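Local coordinates for protein prolyl-tRNA synthetase (Naegleria fowleri, PDB 6UYH) that probably attaches proline to its cognate tRNA in an ATP-dependent reaction, as a class II aminoacyl-tRNA synthetase, at residues I123-Y128 against Q244-M249; L198-V203 against K400-M405; F226-G231 against N414-V419. All coordinates share one frame; numbering follows the deposited sequence. Where two conformers were deposited one is given.

Contact 1 of 3, residues I123-Y128 against Q244-M249; sequences IMYPSY and QNFSKM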
loop_
_atom_site.group_PDB
_atom_site.type_symbol
_atom_site.label_atom_id
_atom_site.label_comp_id
_atom_site.label_asym_id
_atom_site.label_seq_id
_atom_site.Cartn_x
_atom_site.Cartn_y
_atom_site.Cartn_z
ATOM N N ILE A 123 -1.027 18.786 -4.091
ATOM C CA ILE A 123 -0.355 17.853 -4.990
ATOM C C ILE A 123 -1.298 17.399 -6.100
ATOM O O ILE A 123 -0.871 17.191 -7.240
ATOM C CB ILE A 123 0.167 16.649 -4.177
ATOM C CG1 ILE A 123 1.177 17.119 -3.126
ATOM C CG2 ILE A 123 0.762 15.554 -5.093
ATOM C CD1 ILE A 123 1.672 15.997 -2.202
ATOM N N MET A 124 -2.587 17.259 -5.793
ATOM C CA MET A 124 -3.562 16.678 -6.704
ATOM C C MET A 124 -4.382 17.695 -7.480
ATOM O O MET A 124 -4.747 17.423 -8.629
ATOM C CB MET A 124 -4.516 15.772 -5.924
ATOM C CG MET A 124 -3.818 14.579 -5.317
ATOM S SD MET A 124 -4.914 13.647 -4.219
ATOM C CE MET A 124 -6.049 12.949 -5.410
ATOM N N TYR A 125 -4.681 18.852 -6.903
ATOM C CA TYR A 125 -5.710 19.682 -7.519
ATOM C C TYR A 125 -5.246 20.397 -8.790
ATOM O O TYR A 125 -6.094 20.690 -9.641
ATOM C CB TYR A 125 -6.284 20.669 -6.492
ATOM C CG TYR A 125 -7.081 19.978 -5.394
ATOM C CD1 TYR A 125 -7.396 18.619 -5.492
ATOM C CD2 TYR A 125 -7.498 20.664 -4.257
ATOM C CE1 TYR A 125 -8.114 17.976 -4.498
ATOM C CE2 TYR A 125 -8.217 20.025 -3.246
ATOM C CZ TYR A 125 -8.518 18.680 -3.374
ATOM O OH TYR A 125 -9.232 18.034 -2.379
ATOM N N PRO A 126 -3.946 20.649 -9.012
ATOM C CA PRO A 126 -3.555 21.101 -10.361
ATOM C C PRO A 126 -3.888 20.082 -11.440
ATOM O O PRO A 126 -4.290 20.469 -12.544
ATOM C CB PRO A 126 -2.047 21.349 -10.222
ATOM C CG PRO A 126 -1.884 21.738 -8.787
ATOM C CD PRO A 126 -2.830 20.810 -8.059
ATOM N N SER A 127 -3.763 18.784 -11.140
ATOM C CA SER A 127 -4.180 17.752 -12.090
ATOM C C SER A 127 -5.689 17.747 -12.275
ATOM O O SER A 127 -6.184 17.536 -13.390
ATOM C CB SER A 127 -3.708 16.378 -11.611
ATOM O OG SER A 127 -2.303 16.300 -11.657
ATOM N N TYR A 128 -6.439 17.948 -11.189
ATOM C CA TYR A 128 -7.891 18.006 -11.301
ATOM C C TYR A 128 -8.316 19.122 -12.242
ATOM O O TYR A 128 -9.260 18.962 -13.023
ATOM C CB TYR A 128 -8.515 18.203 -9.912
ATOM C CG TYR A 128 -8.699 16.936 -9.094
ATOM C CD1 TYR A 128 -7.705 15.971 -9.029
ATOM C CD2 TYR A 128 -9.863 16.727 -8.358
ATOM C CE1 TYR A 128 -7.871 14.818 -8.283
ATOM C CE2 TYR A 128 -10.040 15.570 -7.611
ATOM C CZ TYR A 128 -9.043 14.627 -7.573
ATOM O OH TYR A 128 -9.205 13.475 -6.829
ATOM N N GLN A 244 -16.627 25.227 -3.169
ATOM C CA GLN A 244 -15.832 25.679 -4.302
ATOM C C GLN A 244 -14.564 26.397 -3.853
ATOM O O GLN A 244 -13.943 27.112 -4.646
ATOM C CB GLN A 244 -16.676 26.579 -5.205
ATOM C CG GLN A 244 -17.898 25.875 -5.791
ATOM C CD GLN A 244 -18.843 26.826 -6.496
ATOM O OE1 GLN A 244 -19.076 27.940 -6.031
ATOM N NE2 GLN A 244 -19.388 26.391 -7.632
ATOM N N ASN A 245 -14.164 26.206 -2.595
ATOM C CA ASN A 245 -13.009 26.919 -2.060
ATOM C C ASN A 245 -11.723 26.541 -2.782
ATOM O O ASN A 245 -10.912 27.413 -3.117
ATOM C CB ASN A 245 -12.882 26.643 -0.560
ATOM C CG ASN A 245 -14.060 27.185 0.226
ATOM O OD1 ASN A 245 -14.593 28.247 -0.095
ATOM N ND2 ASN A 245 -14.476 26.461 1.254
ATOM N N PHE A 246 -11.513 25.246 -3.026
ATOM C CA PHE A 246 -10.307 24.817 -3.722
ATOM C C PHE A 246 -10.454 24.905 -5.233
ATOM O O PHE A 246 -9.455 25.105 -5.933
ATOM C CB PHE A 246 -9.927 23.392 -3.307
ATOM C CG PHE A 246 -9.208 23.327 -1.986
ATOM C CD1 PHE A 246 -9.919 23.223 -0.798
ATOM C CD2 PHE A 246 -7.823 23.395 -1.930
ATOM C CE1 PHE A 246 -9.260 23.173 0.419
ATOM C CE2 PHE A 246 -7.161 23.341 -0.716
ATOM C CZ PHE A 246 -7.880 23.227 0.458
ATOM N N SER A 247 -11.674 24.774 -5.761
ATOM C CA SER A 247 -11.831 24.889 -7.205
ATOM C C SER A 247 -11.626 26.324 -7.669
ATOM O O SER A 247 -11.174 26.552 -8.795
ATOM C CB SER A 247 -13.194 24.353 -7.639
ATOM O OG SER A 247 -14.251 24.964 -6.935
ATOM N N LYS A 248 -11.920 27.310 -6.815
ATOM C CA LYS A 248 -11.562 28.678 -7.169
ATOM C C LYS A 248 -10.059 28.888 -7.055
ATOM O O LYS A 248 -9.452 29.548 -7.906
ATOM C CB LYS A 248 -12.324 29.671 -6.290
ATOM C CG LYS A 248 -13.801 29.773 -6.630
ATOM C CD LYS A 248 -14.549 30.600 -5.590
ATOM C CE LYS A 248 -16.049 30.545 -5.828
ATOM N NZ LYS A 248 -16.823 31.239 -4.754
ATOM N N MET A 249 -9.445 28.296 -6.030
ATOM C CA MET A 249 -8.001 28.382 -5.833
ATOM C C MET A 249 -7.236 27.791 -7.013
ATOM O O MET A 249 -6.238 28.363 -7.468
ATOM C CB MET A 249 -7.623 27.649 -4.542
ATOM C CG MET A 249 -6.687 28.381 -3.590
ATOM S SD MET A 249 -6.451 27.450 -2.045
ATOM C CE MET A 249 -8.065 27.600 -1.279
#
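Helices 121-131 and 245-250 come closest at Tyr-125 and Phe-246, CA atoms 7.9 Å apart, and the two segments touch only through these two aromatic side chains. The motif is an offset edge-to-face (T-shaped) aromatic pair within the class II synthetase core. The centroids lie 5.4 Å apart and the planes stand at 76°, with one edge of Tyr-125, formed by CD2 and CE2, turned toward the face of Phe-246. Contact is closest at the rim, where Tyr-125 CD2 comes 3.6 Å from Phe-246 CD2. In both residues CG is anti to the carbonyl carbon (chi1 -68° for Tyr-125), which sends each ring out from its helix into the space between the two.

The phenol is also held at its end: Tyr-125 OH hydrogen-bonds to His-171 ND1, and the phenol and imidazole rings meet steeply. Gln-266 of strand 261-272 touches both members of the pair. The side chain of Tyr-125 lies about 6 Å from the bound halofuginone, so the pair belongs to the surroundings of that pocket. Each ring has a further neighbour in its own helix. The other edge of Tyr-125 rests on Tyr-128, with CD1 4.1 Å above that ring's plane; on the side of Phe-246 away from Tyr-125, Met-249 CE sits 4.2 Å above the plane, offset toward the rim.

Contact 2 of 3, residues L198-V203 against K400-M405; sequences LLAVPV and KIHDSM. With EDO (1,2-ethanediol), chain Z; EDO (1,2-ethanediol), chain B.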
loop_
_atom_site.group_PDB
_atom_site.type_symbol
_atom_site.label_atom_id
_atom_site.label_comp_id
_atom_site.label_asym_id
_atom_site.label_seq_id
_atom_site.Cartn_x
_atom_site.Cartn_y
_atom_site.Cartn_z
ATOM N N LEU A 198 -15.734 -3.407 12.019
ATOM C CA LEU A 198 -14.421 -4.046 12.019
ATOM C C LEU A 198 -13.735 -3.992 13.380
ATOM O O LEU A 198 -13.203 -5.005 13.847
ATOM C CB LEU A 198 -13.503 -3.402 10.967
ATOM C CG LEU A 198 -13.871 -3.647 9.504
ATOM C CD1 LEU A 198 -12.827 -3.025 8.592
ATOM C CD2 LEU A 198 -14.004 -5.138 9.251
ATOM N N LEU A 199 -13.720 -2.819 14.016
ATOM C CA LEU A 199 -12.950 -2.588 15.238
ATOM C C LEU A 199 -13.774 -2.673 16.515
ATOM O O LEU A 199 -13.195 -2.580 17.608
ATOM C CB LEU A 199 -12.263 -1.214 15.165
ATOM C CG LEU A 199 -11.434 -0.988 13.887
ATOM C CD1 LEU A 199 -10.809 0.398 13.870
ATOM C CD2 LEU A 199 -10.359 -2.066 13.708
ATOM N N ALA A 200 -15.097 -2.841 16.403
ATOM C CA ALA A 200 -16.011 -2.898 17.548
ATOM C C ALA A 200 -15.881 -1.665 18.444
ATOM O O ALA A 200 -15.999 -1.751 19.666
ATOM C CB ALA A 200 -15.810 -4.188 18.353
ATOM N N VAL A 201 -15.646 -0.507 17.838
ATOM C CA VAL A 201 -15.520 0.762 18.558
ATOM C C VAL A 201 -16.732 1.627 18.225
ATOM O O VAL A 201 -16.983 1.894 17.045
ATOM C CB VAL A 201 -14.223 1.503 18.199
ATOM C CG1 VAL A 201 -14.266 2.926 18.768
ATOM C CG2 VAL A 201 -12.997 0.751 18.725
ATOM N N PRO A 202 -17.481 2.111 19.211
ATOM C CA PRO A 202 -18.638 2.958 18.909
ATOM C C PRO A 202 -18.210 4.381 18.588
ATOM O O PRO A 202 -17.180 4.866 19.062
ATOM C CB PRO A 202 -19.454 2.904 20.208
ATOM C CG PRO A 202 -18.407 2.767 21.277
ATOM C CD PRO A 202 -17.336 1.865 20.656
ATOM N N VAL A 203 -19.026 5.060 17.770
ATOM C CA VAL A 203 -18.697 6.405 17.313
ATOM C C VAL A 203 -19.894 7.318 17.513
ATOM O O VAL A 203 -21.034 6.874 17.669
ATOM C CB VAL A 203 -18.263 6.469 15.824
ATOM C CG1 VAL A 203 -17.111 5.523 15.524
ATOM C CG2 VAL A 203 -19.437 6.204 14.910
ATOM N N LYS A 400 -20.610 -13.174 18.123
ATOM C CA LYS A 400 -21.058 -12.869 19.478
ATOM C C LYS A 400 -19.990 -12.093 20.243
ATOM O O LYS A 400 -20.304 -11.143 20.968
ATOM C CB LYS A 400 -21.419 -14.168 20.208
ATOM C CG LYS A 400 -22.231 -13.994 21.473
ATOM C CD LYS A 400 -22.483 -15.335 22.168
ATOM C CE LYS A 400 -23.794 -15.309 22.952
ATOM N NZ LYS A 400 -23.652 -15.759 24.373
ATOM N N ILE A 401 -18.721 -12.482 20.087
ATOM C CA ILE A 401 -17.629 -11.748 20.720
ATOM C C ILE A 401 -17.571 -10.323 20.183
ATOM O O ILE A 401 -17.461 -9.355 20.946
ATOM C CB ILE A 401 -16.295 -12.486 20.513
ATOM C CG1 ILE A 401 -16.261 -13.773 21.341
ATOM C CG2 ILE A 401 -15.114 -11.594 20.875
ATOM C CD1 ILE A 401 -15.030 -14.635 21.066
ATOM N N HIS A 402 -17.657 -10.173 18.859
ATOM C CA HIS A 402 -17.657 -8.835 18.276
ATOM C C HIS A 402 -18.785 -7.984 18.852
ATOM O O HIS A 402 -18.570 -6.837 19.266
ATOM C CB HIS A 402 -17.787 -8.901 16.755
ATOM C CG HIS A 402 -18.061 -7.563 16.144
ATOM N ND1 HIS A 402 -17.059 -6.765 15.634
ATOM C CD2 HIS A 402 -19.207 -6.849 16.032
ATOM C CE1 HIS A 402 -17.583 -5.630 15.204
ATOM N NE2 HIS A 402 -18.882 -5.652 15.441
ATOM N N ASP A 403 -20.006 -8.523 18.857
ATOM C CA ASP A 403 -21.146 -7.759 19.355
ATOM C C ASP A 403 -20.955 -7.354 20.812
ATOM O O ASP A 403 -21.270 -6.219 21.190
ATOM C CB ASP A 403 -22.432 -8.570 19.185
ATOM C CG ASP A 403 -22.783 -8.805 17.723
ATOM O OD1 ASP A 403 -22.174 -8.156 16.848
ATOM O OD2 ASP A 403 -23.667 -9.638 17.448
ATOM N N SER A 404 -20.436 -8.262 21.641
ATOM C CA SER A 404 -20.253 -7.961 23.059
ATOM C C SER A 404 -19.223 -6.856 23.257
ATOM O O SER A 404 -19.411 -5.963 24.094
ATOM C CB SER A 404 -19.821 -9.218 23.816
ATOM O OG SER A 404 -20.816 -10.232 23.789
ATOM N N MET A 405 -18.116 -6.920 22.510
ATOM C CA MET A 405 -17.079 -5.897 22.602
ATOM C C MET A 405 -17.635 -4.531 22.234
ATOM O O MET A 405 -17.380 -3.536 22.925
ATOM C CB MET A 405 -15.895 -6.273 21.698
ATOM C CG MET A 405 -15.120 -7.499 22.188
ATOM S SD MET A 405 -13.822 -8.025 21.050
ATOM C CE MET A 405 -12.791 -6.552 20.983
HETATM C C1 EDO Z . -23.889 -9.139 25.613
HETATM O O1 EDO Z . -22.496 -9.457 25.695
HETATM C C2 EDO Z . -24.077 -7.897 24.756
HETATM O O2 EDO Z . -24.102 -8.268 23.374
HETATM C C1 EDO B . -21.165 -18.726 24.380
HETATM O O1 EDO B . -22.475 -18.826 24.949
HETATM C C2 EDO B . -20.248 -17.981 25.344
HETATM O O2 EDO B . -20.791 -16.674 25.554
HETATM O O HOH W 1 -14.418 -7.564 14.628
#
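The turn that ends helix 177-198 packs against helix 391-415 here, with the methyl of Ala-200 set between His-402 and Met-405. Ala-200 CB makes an off-centre CH-pi contact with the imidazole, 4.2 Å from the ring centroid and 29° off the normal. The same methyl lies 3.9 Å from Met-405 CB, one turn further along the helix. The His-402 ring gets there because CG is anti to the backbone N (chi1 169°), which swings the imidazole across toward the turn. A water then bridges the two segments: it donates to Leu-198 O at 2.9 Å and is hydrogen-bonded to His-402 ND1 at 2.9 Å. At another edge of the ring, Asp-403 OD1 lies in the imidazole plane beside CD2.

His-283 of helix 274-283 touches both Ala-200 and Met-405, and so also lies against the methyl and the methionine. On the other side of the helix, Ser-404 OG hydrogen-bonds to Arg-375 and, at 2.7 Å, to O1 of an ethanediol that probably came from the crystallisation liquor. With phi +55°, Ala-200 has the left-handed conformation that typically marks the C-terminal exit of an alpha-helix.

Contact 3 of 3, residues F226-G231 against N414-V419; sequences FIATNG and NERIVV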
loop_
_atom_site.group_PDB
_atom_site.type_symbol
_atom_site.label_atom_id
_atom_site.label_comp_id
_atom_site.label_asym_id
_atom_site.label_seq_id
_atom_site.Cartn_x
_atom_site.Cartn_y
_atom_site.Cartn_z
ATOM N N PHE A 226 -14.097 7.469 21.976
ATOM C CA PHE A 226 -13.950 7.803 23.389
ATOM C C PHE A 226 -13.080 6.784 24.107
ATOM O O PHE A 226 -13.317 5.576 24.005
ATOM C CB PHE A 226 -15.317 7.875 24.069
ATOM C CG PHE A 226 -15.256 8.209 25.532
ATOM C CD1 PHE A 226 -14.795 9.453 25.962
ATOM C CD2 PHE A 226 -15.691 7.295 26.483
ATOM C CE1 PHE A 226 -14.764 9.772 27.328
ATOM C CE2 PHE A 226 -15.669 7.619 27.852
ATOM C CZ PHE A 226 -15.201 8.862 28.259
ATOM N N ILE A 227 -12.100 7.278 24.862
ATOM C CA ILE A 227 -11.213 6.430 25.655
ATOM C C ILE A 227 -11.672 6.532 27.108
ATOM O O ILE A 227 -11.393 7.517 27.790
ATOM C CB ILE A 227 -9.744 6.832 25.492
ATOM C CG1 ILE A 227 -9.389 6.966 24.000
ATOM C CG2 ILE A 227 -8.823 5.801 26.197
ATOM C CD1 ILE A 227 -9.710 5.737 23.132
ATOM N N ALA A 228 -12.343 5.485 27.599
ATOM C CA ALA A 228 -12.941 5.534 28.934
ATOM C C ALA A 228 -11.901 5.620 30.048
ATOM O O ALA A 228 -12.175 6.218 31.096
ATOM C CB ALA A 228 -13.834 4.312 29.155
ATOM N N THR A 229 -10.720 5.012 29.867
ATOM C CA THR A 229 -9.766 4.931 30.974
ATOM C C THR A 229 -9.365 6.317 31.472
ATOM O O THR A 229 -9.366 6.577 32.678
ATOM C CB THR A 229 -8.527 4.128 30.566
ATOM O OG1 THR A 229 -8.905 2.768 30.330
ATOM C CG2 THR A 229 -7.486 4.145 31.704
ATOM N N ASN A 230 -9.033 7.232 30.559
ATOM C CA ASN A 230 -8.680 8.585 30.976
ATOM C C ASN A 230 -9.690 9.628 30.514
ATOM O O ASN A 230 -9.416 10.829 30.621
ATOM C CB ASN A 230 -7.266 8.953 30.510
ATOM C CG ASN A 230 -7.077 8.835 29.014
ATOM O OD1 ASN A 230 -7.996 8.482 28.279
ATOM N ND2 ASN A 230 -5.864 9.139 28.551
ATOM N N GLY A 231 -10.861 9.203 30.045
ATOM C CA GLY A 231 -11.942 10.141 29.743
ATOM C C GLY A 231 -11.638 11.114 28.625
ATOM O O GLY A 231 -11.970 12.305 28.734
ATOM N N ASN A 414 -21.737 5.844 26.512
ATOM C CA ASN A 414 -22.982 6.574 26.741
ATOM C C ASN A 414 -23.133 6.967 28.205
ATOM O O ASN A 414 -23.659 8.044 28.511
ATOM C CB ASN A 414 -24.179 5.739 26.284
ATOM C CG ASN A 414 -24.337 5.726 24.781
ATOM O OD1 ASN A 414 -23.979 6.692 24.106
ATOM N ND2 ASN A 414 -24.878 4.634 24.244
ATOM N N GLU A 415 -22.685 6.103 29.122
ATOM C CA GLU A 415 -22.691 6.435 30.545
ATOM C C GLU A 415 -21.789 7.618 30.864
ATOM O O GLU A 415 -21.954 8.244 31.919
ATOM C CB GLU A 415 -22.236 5.233 31.380
ATOM C CG GLU A 415 -23.237 4.094 31.490
ATOM C CD GLU A 415 -22.630 2.832 32.102
ATOM O OE1 GLU A 415 -21.384 2.711 32.144
ATOM O OE2 GLU A 415 -23.406 1.958 32.539
ATOM N N ARG A 416 -20.831 7.926 29.986
ATOM C CA ARG A 416 -19.842 8.969 30.229
ATOM C C ARG A 416 -20.113 10.217 29.405
ATOM O O ARG A 416 -19.218 11.050 29.235
ATOM C CB ARG A 416 -18.436 8.440 29.950
ATOM C CG ARG A 416 -18.078 7.223 30.777
ATOM C CD ARG A 416 -17.621 7.598 32.160
ATOM N NE ARG A 416 -16.271 8.142 32.136
ATOM C CZ ARG A 416 -15.170 7.393 32.102
ATOM N NH1 ARG A 416 -15.272 6.069 32.090
ATOM N NH2 ARG A 416 -13.972 7.968 32.078
ATOM N N ILE A 417 -21.324 10.346 28.871
ATOM C CA ILE A 417 -21.791 11.571 28.230
ATOM C C ILE A 417 -22.833 12.188 29.153
ATOM O O ILE A 417 -23.883 11.586 29.403
ATOM C CB ILE A 417 -22.374 11.303 26.836
ATOM C CG1 ILE A 417 -21.287 10.799 25.886
ATOM C CG2 ILE A 417 -22.995 12.575 26.271
ATOM C CD1 ILE A 417 -21.845 10.197 24.602
ATOM N N VAL A 418 -22.532 13.376 29.672
ATOM C CA VAL A 418 -23.351 14.041 30.673
ATOM C C VAL A 418 -23.859 15.348 30.084
ATOM O O VAL A 418 -23.069 16.136 29.553
ATOM C CB VAL A 418 -22.547 14.316 31.955
ATOM C CG1 VAL A 418 -23.405 15.035 32.974
ATOM C CG2 VAL A 418 -21.989 13.007 32.520
ATOM N N VAL A 419 -25.161 15.587 30.208
ATOM C CA VAL A 419 -25.732 16.892 29.875
ATOM C C VAL A 419 -25.351 17.883 30.970
ATOM O O VAL A 419 -25.717 17.708 32.139
ATOM C CB VAL A 419 -27.256 16.800 29.735
ATOM C CG1 VAL A 419 -27.850 18.184 29.457
ATOM C CG2 VAL A 419 -27.638 15.822 28.646
#
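Arg-416 reaches across to Ala-228 and Phe-226, and nearly all the close packing of this contact is gathered round its side chain. The guanidinium grips the backbone carbonyl of Ala-228 with both terminal nitrogens, though unequally. NH2 lies 2.7 Å from Ala-228 O, with an N-H...O angle of 146°; it approaches in the carbonyl plane on a lone pair, while the oxygen sits 20° out of the guanidinium plane. NH1 adds a weak bond to the same oxygen at 3.3 Å, and lies 3.7 Å from Ala-228 CB. NH2 also donates to Gly-433 O, so this one nitrogen ties the turn to the loop just ahead of strand 435-440.

The aliphatic part of the arginine works against Phe-226: CB is 3.6 Å from the ring's CE2. Bends at chi2 and chi3 fold the chain back, which brings one face of the guanidinium against the end of the ring, with Phe-226 CZ 3.9 Å above the guanidinium plane and toward its rim. The two planes are 84° apart, so this is no parallel stack.

The carbonyl being gripped belongs to the turn of a beta-hairpin, which joins antiparallel strands 219-227 and 232-243 of the class II core. Gly-231 ends the turn in a left-handed conformation, its N bonded weakly to Ile-227 O. Arg-416 occupies the short link between helix 391-415 and strand 417-419, the latter pairing in parallel with strand 435-440.

Away from the arginine the contact is much looser. Asn-414 and Glu-415 are exposed at the end of the helix and do not touch the hairpin; Glu-415 OE2 makes its salt bridge with Lys-411 instead. Ile-417 comes no nearer than 6.6 Å, from its CG1 to Phe-226 CG, and packs on Met-435 and Leu-437.

Contacts 2 and 3 are neighbours along helix 391-415, which meets the turn after helix 177-198 part-way along and the 219-227/232-243 hairpin just past its C-terminal end, through Arg-416; their centres are about 17 Å apart and their nearest atoms about 5 Å. Contact 1 stands well apart, its centre about 38 Å from that of contact 2 and 39 Å from that of contact 3. It lies in the second shell of the halofuginone pocket, and the side chain of Phe-246 is about 11 Å from the bound ATP analogue AMPPNP. For comparison, the side chain of Phe-226 is about 14 Å from the bound AMPPNP. Along the sequence, the segments of every pair of contacts alternate.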